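Local structure of tetR-family transcriptional regulator (Streptomyces coelicolor A3, 2QIB) at residues Tyr61-Gln66 against Ser118-Leu124; Phe106-Arg111 against Ala164-Asp169; Gln17-Ala22 against Ile39-Ile45. The protein probably binds cis-regulatory DNA through a helix-turn-helix domain and regulates transcription, as TetR-family proteins generally do. All coordinates share one frame. Residue numbers count along the deposited sequence, not the author numbering.

Contact 1 of 3, residues Tyr61-Gln66 against Ser118-Leu124; sequences YEAALQ and STTTNAL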
loop_
_atom_site.group_PDB
_atom_site.type_symbol
_atom_site.label_atom_id
_atom_site.label_comp_id
_atom_site.label_asym_id
_atom_site.label_seq_id
_atom_site.Cartn_x
_atom_site.Cartn_y
_atom_site.Cartn_z
ATOM N N TYR A 61 24.624 0.040 0.333
ATOM C CA TYR A 61 23.221 -0.238 0.000
ATOM C C TYR A 61 22.435 1.070 -0.030
ATOM O O TYR A 61 21.654 1.296 -0.945
ATOM C CB TYR A 61 22.593 -1.194 1.021
ATOM C CG TYR A 61 21.151 -1.552 0.711
ATOM C CD1 TYR A 61 20.830 -2.606 -0.166
ATOM C CD2 TYR A 61 20.097 -0.823 1.304
ATOM C CE1 TYR A 61 19.497 -2.914 -0.462
ATOM C CE2 TYR A 61 18.746 -1.117 1.010
ATOM C CZ TYR A 61 18.464 -2.171 0.139
ATOM O OH TYR A 61 17.141 -2.498 -0.134
ATOM N N GLU A 62 22.657 1.931 0.982
ATOM C CA GLU A 62 21.966 3.247 1.032
ATOM C C GLU A 62 22.345 4.142 -0.147
ATOM O O GLU A 62 21.471 4.816 -0.738
ATOM C CB GLU A 62 22.217 3.934 2.397
ATOM C CG GLU A 62 21.494 3.222 3.551
ATOM C CD GLU A 62 21.916 3.717 4.946
ATOM O OE1 GLU A 62 22.968 4.381 5.034
ATOM O OE2 GLU A 62 21.204 3.427 5.948
ATOM N N ALA A 63 23.627 4.128 -0.524
ATOM C CA ALA A 63 24.110 4.931 -1.655
ATOM C C ALA A 63 23.479 4.455 -2.979
ATOM O O ALA A 63 23.025 5.279 -3.805
ATOM C CB ALA A 63 25.635 4.909 -1.733
ATOM N N ALA A 64 23.416 3.141 -3.156
ATOM C CA ALA A 64 22.720 2.569 -4.329
ATOM C C ALA A 64 21.251 2.985 -4.336
ATOM O O ALA A 64 20.712 3.348 -5.375
ATOM C CB ALA A 64 22.810 1.091 -4.306
ATOM N N LEU A 65 20.606 2.888 -3.170
ATOM C CA LEU A 65 19.176 3.212 -3.042
ATOM C C LEU A 65 18.916 4.690 -3.324
ATOM O O LEU A 65 17.912 5.037 -3.965
ATOM C CB LEU A 65 18.663 2.805 -1.655
ATOM C CG LEU A 65 17.179 3.126 -1.407
ATOM C CD1 LEU A 65 16.242 2.453 -2.480
ATOM C CD2 LEU A 65 16.768 2.695 -0.008
ATOM N N GLN A 66 19.822 5.561 -2.879
ATOM C CA GLN A 66 19.753 6.987 -3.227
ATOM C C GLN A 66 19.772 7.218 -4.736
ATOM O O GLN A 66 18.968 7.992 -5.277
ATOM C CB GLN A 66 20.903 7.753 -2.561
ATOM C CG GLN A 66 20.982 9.244 -2.983
ATOM C CD GLN A 66 19.991 10.081 -2.200
ATOM O OE1 GLN A 66 19.030 10.631 -2.753
ATOM N NE2 GLN A 66 20.206 10.165 -0.898
ATOM N N SER A 118 16.707 0.854 7.354
ATOM C CA SER A 118 17.365 1.825 8.212
ATOM C C SER A 118 16.534 3.098 8.157
ATOM O O SER A 118 15.645 3.244 7.294
ATOM C CB SER A 118 18.787 2.113 7.750
ATOM O OG SER A 118 18.791 2.715 6.477
ATOM N N THR A 119 16.819 4.014 9.070
ATOM C CA THR A 119 16.165 5.312 9.052
ATOM C C THR A 119 16.387 5.978 7.702
ATOM O O THR A 119 15.469 6.616 7.143
ATOM C CB THR A 119 16.686 6.202 10.197
ATOM O OG1 THR A 119 16.200 5.672 11.434
ATOM C CG2 THR A 119 16.215 7.663 10.027
ATOM N N THR A 120 17.594 5.812 7.171
ATOM C CA THR A 120 17.947 6.403 5.909
ATOM C C THR A 120 17.151 5.758 4.771
ATOM O O THR A 120 16.610 6.491 3.945
ATOM C CB THR A 120 19.451 6.347 5.665
ATOM O OG1 THR A 120 20.079 7.217 6.625
ATOM C CG2 THR A 120 19.805 6.820 4.269
ATOM N N THR A 121 17.083 4.423 4.740
ATOM C CA THR A 121 16.335 3.759 3.643
ATOM C C THR A 121 14.847 4.109 3.685
ATOM O O THR A 121 14.261 4.400 2.646
ATOM C CB THR A 121 16.533 2.220 3.517
ATOM O OG1 THR A 121 15.917 1.519 4.602
ATOM C CG2 THR A 121 18.004 1.860 3.453
ATOM N N ASN A 122 14.251 4.084 4.875
ATOM C CA ASN A 122 12.833 4.512 5.027
ATOM C C ASN A 122 12.577 5.927 4.573
ATOM O O ASN A 122 11.532 6.197 3.958
ATOM C CB ASN A 122 12.358 4.377 6.470
ATOM C CG ASN A 122 12.441 2.971 6.957
ATOM O OD1 ASN A 122 12.555 2.038 6.152
ATOM N ND2 ASN A 122 12.432 2.791 8.286
ATOM N N ALA A 123 13.510 6.834 4.900
ATOM C CA ALA A 123 13.426 8.220 4.449
ATOM C C ALA A 123 13.486 8.325 2.915
ATOM O O ALA A 123 12.703 9.069 2.327
ATOM C CB ALA A 123 14.522 9.065 5.089
ATOM N N LEU A 124 14.418 7.590 2.281
ATOM C CA LEU A 124 14.535 7.581 0.820
ATOM C C LEU A 124 13.217 7.077 0.193
ATOM O O LEU A 124 12.688 7.720 -0.720
ATOM C CB LEU A 124 15.724 6.736 0.340
ATOM C CG LEU A 124 17.100 7.374 0.577
ATOM C CD1 LEU A 124 18.215 6.344 0.374
ATOM C CD2 LEU A 124 17.278 8.569 -0.332
#
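Leu124, Glu62 and Thr121 bring together two helical segments that run almost parallel, with their axes 10.0 Å apart and their directions differing by 7°. Leu124 points across the gap and lays its CD1 3.8 Å from CG of Leu65 and 3.8 Å from the backbone O of Glu62. A branched aliphatic side chain suits this spot, because it fills the space between Leu65 and Glu62 O, which is already bonded to Gln66 N at 2.8 Å. Helix 57-75 starts within the TetR DNA-binding family region and reaches along the C-terminal domain, which in TetR relatives binds the effector, so this contact joins it to helix 119-140 of that domain. Glu62 combines two roles. Its aliphatic CG packs 3.7 Å from Thr121 CG2, while its carboxylate reaches the start of the other helix, where Ser118 OG donates a hydrogen bond of 2.6 Å to Glu62 OE2. Ser118 is the N-cap of helix 119-140: the same OG accepts from Thr121 N at 3.0 Å, so a small hydroxyl both caps the helix and holds the glutamate. Thr121 offers the interface its carbon side, with CB 3.6 Å from Leu65 CD2 and CG2 3.9 Å from Tyr61 CE2 at the edge of the ring. Tyr61 and Leu65 also rest on Leu109 of helix 103-116.

Contact 2 of 3, residues Phe106-Arg111 against Ala164-Asp169; sequences FSALMR and ALLWLD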
loop_
_atom_site.group_PDB
_atom_site.type_symbol
_atom_site.label_atom_id
_atom_site.label_comp_id
_atom_site.label_asym_id
_atom_site.label_seq_id
_atom_site.Cartn_x
_atom_site.Cartn_y
_atom_site.Cartn_z
ATOM N N PHE A 106 13.684 -4.347 -5.389
ATOM C CA PHE A 106 12.428 -3.641 -5.065
ATOM C C PHE A 106 11.523 -4.510 -4.177
ATOM O O PHE A 106 11.043 -4.043 -3.110
ATOM C CB PHE A 106 11.731 -3.283 -6.386
ATOM C CG PHE A 106 10.493 -2.449 -6.235
ATOM C CD1 PHE A 106 10.597 -1.055 -6.148
ATOM C CD2 PHE A 106 9.220 -3.034 -6.265
ATOM C CE1 PHE A 106 9.429 -0.250 -6.041
ATOM C CE2 PHE A 106 8.043 -2.219 -6.162
ATOM C CZ PHE A 106 8.173 -0.855 -6.012
ATOM N N SER A 107 11.324 -5.767 -4.577
ATOM C CA SER A 107 10.462 -6.668 -3.798
ATOM C C SER A 107 11.047 -6.841 -2.413
ATOM O O SER A 107 10.335 -6.747 -1.419
ATOM C CB SER A 107 10.301 -8.040 -4.444
ATOM O OG SER A 107 9.628 -7.888 -5.672
ATOM N N ALA A 108 12.356 -7.079 -2.343
ATOM C CA ALA A 108 12.988 -7.309 -1.034
ATOM C C ALA A 108 12.874 -6.088 -0.133
ATOM O O ALA A 108 12.555 -6.208 1.066
ATOM C CB ALA A 108 14.464 -7.763 -1.212
ATOM N N LEU A 109 13.118 -4.903 -0.683
ATOM C CA LEU A 109 13.058 -3.662 0.084
ATOM C C LEU A 109 11.646 -3.397 0.580
ATOM O O LEU A 109 11.441 -3.043 1.745
ATOM C CB LEU A 109 13.517 -2.476 -0.754
ATOM C CG LEU A 109 13.430 -1.079 -0.137
ATOM C CD1 LEU A 109 14.374 -0.947 1.047
ATOM C CD2 LEU A 109 13.711 -0.036 -1.164
HETATM N N MSE A 110 10.683 -3.563 -0.316
HETATM C CA MSE A 110 9.312 -3.167 0.006
HETATM C C MSE A 110 8.653 -4.184 0.922
HETATM O O MSE A 110 7.918 -3.803 1.839
HETATM C CB MSE A 110 8.483 -2.921 -1.258
HETATM C CG MSE A 110 9.031 -1.840 -2.170
HETATM SE SE MSE A 110 9.452 -0.087 -1.307
HETATM C CE MSE A 110 7.626 0.468 -0.886
ATOM N N ARG A 111 8.928 -5.466 0.706
ATOM C CA ARG A 111 8.295 -6.515 1.519
ATOM C C ARG A 111 8.951 -6.618 2.898
ATOM O O ARG A 111 8.347 -7.150 3.839
ATOM C CB ARG A 111 8.225 -7.861 0.780
ATOM C CG ARG A 111 7.292 -7.797 -0.455
ATOM C CD ARG A 111 7.354 -9.062 -1.302
ATOM N NE ARG A 111 6.426 -9.032 -2.442
ATOM C CZ ARG A 111 5.147 -9.419 -2.393
ATOM N NH1 ARG A 111 4.622 -9.864 -1.252
ATOM N NH2 ARG A 111 4.386 -9.362 -3.487
ATOM N N ALA A 164 2.392 -2.999 -8.250
ATOM C CA ALA A 164 3.684 -3.356 -8.851
ATOM C C ALA A 164 4.311 -4.558 -8.121
ATOM O O ALA A 164 4.844 -5.466 -8.756
ATOM C CB ALA A 164 4.647 -2.145 -8.807
ATOM N N LEU A 165 4.212 -4.593 -6.793
ATOM C CA LEU A 165 4.790 -5.699 -6.017
ATOM C C LEU A 165 4.057 -7.015 -6.320
ATOM O O LEU A 165 4.676 -8.094 -6.497
ATOM C CB LEU A 165 4.694 -5.398 -4.512
ATOM C CG LEU A 165 5.623 -4.296 -4.028
ATOM C CD1 LEU A 165 5.209 -3.868 -2.617
ATOM C CD2 LEU A 165 7.130 -4.799 -4.095
ATOM N N LEU A 166 2.730 -6.934 -6.441
ATOM C CA LEU A 166 1.961 -8.125 -6.737
ATOM C C LEU A 166 2.253 -8.585 -8.164
ATOM O O LEU A 166 2.259 -9.800 -8.439
ATOM C CB LEU A 166 0.452 -7.864 -6.523
ATOM C CG LEU A 166 0.091 -7.682 -5.034
ATOM C CD1 LEU A 166 -1.271 -6.971 -4.859
ATOM C CD2 LEU A 166 0.111 -9.071 -4.290
ATOM N N TRP A 167 2.492 -7.619 -9.068
ATOM C CA TRP A 167 2.824 -7.930 -10.469
ATOM C C TRP A 167 4.114 -8.763 -10.517
ATOM O O TRP A 167 4.148 -9.840 -11.147
ATOM C CB TRP A 167 2.938 -6.673 -11.316
ATOM C CG TRP A 167 3.517 -6.954 -12.673
ATOM C CD1 TRP A 167 2.959 -7.692 -13.688
ATOM C CD2 TRP A 167 4.804 -6.533 -13.134
ATOM N NE1 TRP A 167 3.818 -7.699 -14.796
ATOM C CE2 TRP A 167 4.958 -7.007 -14.461
ATOM C CE3 TRP A 167 5.822 -5.743 -12.566
ATOM C CZ2 TRP A 167 6.118 -6.736 -15.222
ATOM C CZ3 TRP A 167 6.982 -5.483 -13.311
ATOM C CH2 TRP A 167 7.109 -5.964 -14.627
ATOM N N LEU A 168 5.109 -8.325 -9.763
ATOM C CA LEU A 168 6.432 -9.004 -9.744
ATOM C C LEU A 168 6.378 -10.459 -9.286
ATOM O O LEU A 168 7.244 -11.280 -9.666
ATOM C CB LEU A 168 7.401 -8.229 -8.885
ATOM C CG LEU A 168 7.965 -6.930 -9.444
ATOM C CD1 LEU A 168 8.752 -6.247 -8.345
ATOM C CD2 LEU A 168 8.875 -7.207 -10.657
ATOM N N ASP A 169 5.388 -10.788 -8.465
ATOM C CA ASP A 169 5.249 -12.150 -7.961
ATOM C C ASP A 169 4.583 -13.041 -9.018
ATOM O O ASP A 169 3.383 -13.360 -8.924
ATOM C CB ASP A 169 4.470 -12.146 -6.647
ATOM C CG ASP A 169 4.499 -13.499 -5.957
ATOM O OD1 ASP A 169 5.232 -14.406 -6.437
ATOM O OD2 ASP A 169 3.765 -13.658 -4.961
HETATM O O HOH W 1 7.059 -8.804 -5.152
HETATM O O HOH W 2 2.544 -11.460 -3.948
#
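The side chain of Leu165 is the bump of this interface, a knob set into the hole formed by Phe106, Ser107, Met110 and Arg111, residues on two successive turns of one face of the opposing helix. The segments cross steeply, at -129° with axes 10.3 Å apart, and the CA atoms of Ser107 and Leu165 come within 6.2 Å of each other. Leu165 CD2 enters the hollow, 3.4 Å from Phe106 CE2, 3.8 Å from Ser107 CA and 3.7 Å from Met110 CB. Serine fits the floor because its short side chain lets the leucine methyl approach the backbone. Met110, modelled as selenomethionine, turns its selenium end away, and it is CB that meets the leucine. A second, smaller bump is Leu168, whose CD1 lies 3.9 Å from Phe106 CD2 and 3.3 Å from Ser107 OG.

At the exposed edge the long, flexible Arg111 reaches over the knob. Its NH2 makes a weak hydrogen bond of 3.3 Å to Leu165 O, near the helix end. One water joins Ser107 OG, Arg111 NE and Leu165 O, each at 2.8 Å; another links Arg111 NH2 (2.8 Å) to Asp169 OD2 (2.7 Å), bridging charges too far apart for a salt bridge.

Within the all-helical C-terminal domain, Tyr95 and Val99 of helix 84-101 pack on Ala164, and Val99 also on Leu168; helix 119-140 meets Met110 through Val125, and Leu166 touches Arg154 of the second subunit.

Contact 3 of 3, residues Gln17-Ala22 against Ile39-Ile45; sequences QLIGVA and IASAAGI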
loop_
_atom_site.group_PDB
_atom_site.type_symbol
_atom_site.label_atom_id
_atom_site.label_comp_id
_atom_site.label_asym_id
_atom_site.label_seq_id
_atom_site.Cartn_x
_atom_site.Cartn_y
_atom_site.Cartn_z
ATOM N N GLN A 17 31.436 4.413 -9.862
ATOM C CA GLN A 17 31.463 3.040 -10.402
ATOM C C GLN A 17 30.981 2.026 -9.367
ATOM O O GLN A 17 30.155 1.171 -9.678
ATOM C CB GLN A 17 32.857 2.602 -10.881
ATOM C CG GLN A 17 32.834 1.170 -11.495
ATOM C CD GLN A 17 34.041 0.309 -11.159
ATOM O OE1 GLN A 17 34.427 -0.559 -11.950
ATOM N NE2 GLN A 17 34.645 0.536 -9.990
ATOM N N LEU A 18 31.523 2.115 -8.151
ATOM C CA LEU A 18 31.134 1.225 -7.069
ATOM C C LEU A 18 29.636 1.323 -6.738
ATOM O O LEU A 18 29.001 0.307 -6.535
ATOM C CB LEU A 18 31.988 1.533 -5.837
ATOM C CG LEU A 18 32.717 0.495 -5.005
ATOM C CD1 LEU A 18 33.063 -0.836 -5.700
ATOM C CD2 LEU A 18 33.964 1.199 -4.435
ATOM N N ILE A 19 29.081 2.540 -6.675
ATOM C CA ILE A 19 27.639 2.709 -6.414
ATOM C C ILE A 19 26.847 2.007 -7.509
ATOM O O ILE A 19 25.854 1.348 -7.212
ATOM C CB ILE A 19 27.238 4.218 -6.276
ATOM C CG1 ILE A 19 27.944 4.821 -5.044
ATOM C CG2 ILE A 19 25.677 4.403 -6.146
ATOM C CD1 ILE A 19 27.836 6.378 -4.914
ATOM N N GLY A 20 27.304 2.146 -8.759
ATOM C CA GLY A 20 26.622 1.504 -9.928
ATOM C C GLY A 20 26.645 -0.020 -9.855
ATOM O O GLY A 20 25.651 -0.687 -10.142
ATOM N N VAL A 21 27.802 -0.565 -9.481
ATOM C CA VAL A 21 27.960 -1.995 -9.354
ATOM C C VAL A 21 27.057 -2.486 -8.239
ATOM O O VAL A 21 26.351 -3.499 -8.382
ATOM C CB VAL A 21 29.427 -2.324 -9.071
ATOM C CG1 VAL A 21 29.587 -3.766 -8.595
ATOM C CG2 VAL A 21 30.279 -2.040 -10.325
ATOM N N ALA A 22 27.092 -1.783 -7.113
ATOM C CA ALA A 22 26.213 -2.118 -5.983
ATOM C C ALA A 22 24.753 -2.087 -6.374
ATOM O O ALA A 22 23.979 -2.996 -6.025
ATOM C CB ALA A 22 26.460 -1.177 -4.811
ATOM N N ILE A 39 30.705 -7.396 -4.822
ATOM C CA ILE A 39 30.774 -6.021 -5.305
ATOM C C ILE A 39 32.216 -5.693 -5.759
ATOM O O ILE A 39 32.414 -5.195 -6.873
ATOM C CB ILE A 39 30.235 -5.043 -4.227
ATOM C CG1 ILE A 39 28.709 -5.252 -4.064
ATOM C CG2 ILE A 39 30.576 -3.579 -4.604
ATOM C CD1 ILE A 39 28.098 -4.533 -2.793
ATOM N N ALA A 40 33.190 -6.017 -4.912
ATOM C CA ALA A 40 34.616 -5.814 -5.239
ATOM C C ALA A 40 34.946 -6.548 -6.526
ATOM O O ALA A 40 35.523 -5.970 -7.452
ATOM C CB ALA A 40 35.517 -6.305 -4.093
ATOM N N SER A 41 34.554 -7.826 -6.609
ATOM C CA SER A 41 34.830 -8.603 -7.825
ATOM C C SER A 41 34.224 -7.980 -9.100
ATOM O O SER A 41 34.929 -7.804 -10.088
ATOM C CB SER A 41 34.395 -10.065 -7.641
ATOM O OG SER A 41 34.569 -10.804 -8.833
ATOM N N ALA A 42 32.935 -7.635 -9.061
ATOM C CA ALA A 42 32.260 -6.970 -10.175
ATOM C C ALA A 42 32.921 -5.635 -10.549
ATOM O O ALA A 42 33.013 -5.291 -11.728
ATOM C CB ALA A 42 30.799 -6.769 -9.857
ATOM N N ALA A 43 33.394 -4.905 -9.540
ATOM C CA ALA A 43 34.068 -3.623 -9.764
ATOM C C ALA A 43 35.524 -3.758 -10.215
ATOM O O ALA A 43 36.146 -2.768 -10.635
ATOM C CB ALA A 43 33.976 -2.754 -8.502
ATOM N N GLY A 44 36.104 -4.952 -10.093
ATOM C CA GLY A 44 37.498 -5.164 -10.486
ATOM C C GLY A 44 38.472 -4.651 -9.446
ATOM O O GLY A 44 39.611 -4.309 -9.772
ATOM N N ILE A 45 38.050 -4.605 -8.181
ATOM C CA ILE A 45 38.942 -4.120 -7.105
ATOM C C ILE A 45 39.011 -5.089 -5.926
ATOM O O ILE A 45 38.277 -6.071 -5.886
ATOM C CB ILE A 45 38.549 -2.695 -6.607
ATOM C CG1 ILE A 45 37.193 -2.714 -5.883
ATOM C CG2 ILE A 45 38.621 -1.702 -7.737
ATOM C CD1 ILE A 45 36.706 -1.348 -5.387
#
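This is a mainly apolar helix-to-helix contact inside the small three-helix DNA-binding domain, where the first helix, 11-28, packs across helix 36-43. The segment axes pass 9.3 Å apart at a crossing angle of 117°. So close an approach suits alanines: the CA atoms of Ala22 and Ile39 are 6.0 Å apart, those of Leu18 and Ala43 6.3 Å. Val21 faces the other helix, its CG1 3.5 Å from Ala42 CB and 3.6 Å from Ile39 O; a compact β-branched residue fills this narrow gap. Leu18 reaches further, and its CD1 touches Ala43 CB at 3.5 Å, Ile45 CD1 at 3.7 Å and Ile39 CG2 at 3.9 Å.

Residues 39-45 belong to the predicted helix-turn-helix motif, and they include the start of the turn that leads to helix 47-53. Helix 36-43 closes in a Schellman motif, in which Ile45 N bonds to Ala40 O at 3.0 Å and Gly44 N to Ser41 O at 3.1 Å. Gly44 has a phi of 79°, a conformation glycine adopts easily because it lacks a CB. The turn delivers Ile45, a large hydrophobic residue, back to Leu18, and both also touch Val50 of helix 47-53, probably the recognition helix as in other family members. Leu60 of helix 57-75 meets Ala22 and Ile39, extending the same hydrophobic core.

Overall arrangement
The three contacts share no helix, yet they form a chain of touching parts. Contact 3 lies within the DNA-binding domain and meets contact 1 where Ile19 packs on Ala63 and Ala64; contact 1 in turn adjoins contact 2 at helix 103-116. Contacts 2 and 3 do not touch, their nearest atoms being about 10 Å apart. Contacts 1 and 3 are partly buried, whereas contact 2 is a surface contact, and the chemistry follows: contact 3 rests mainly on aliphatic side chains, large ones packed against alanines, contact 1 adds a carboxylate-hydroxyl bond at a helix start, and contact 2 has an arginine and bridging waters on its exposed side.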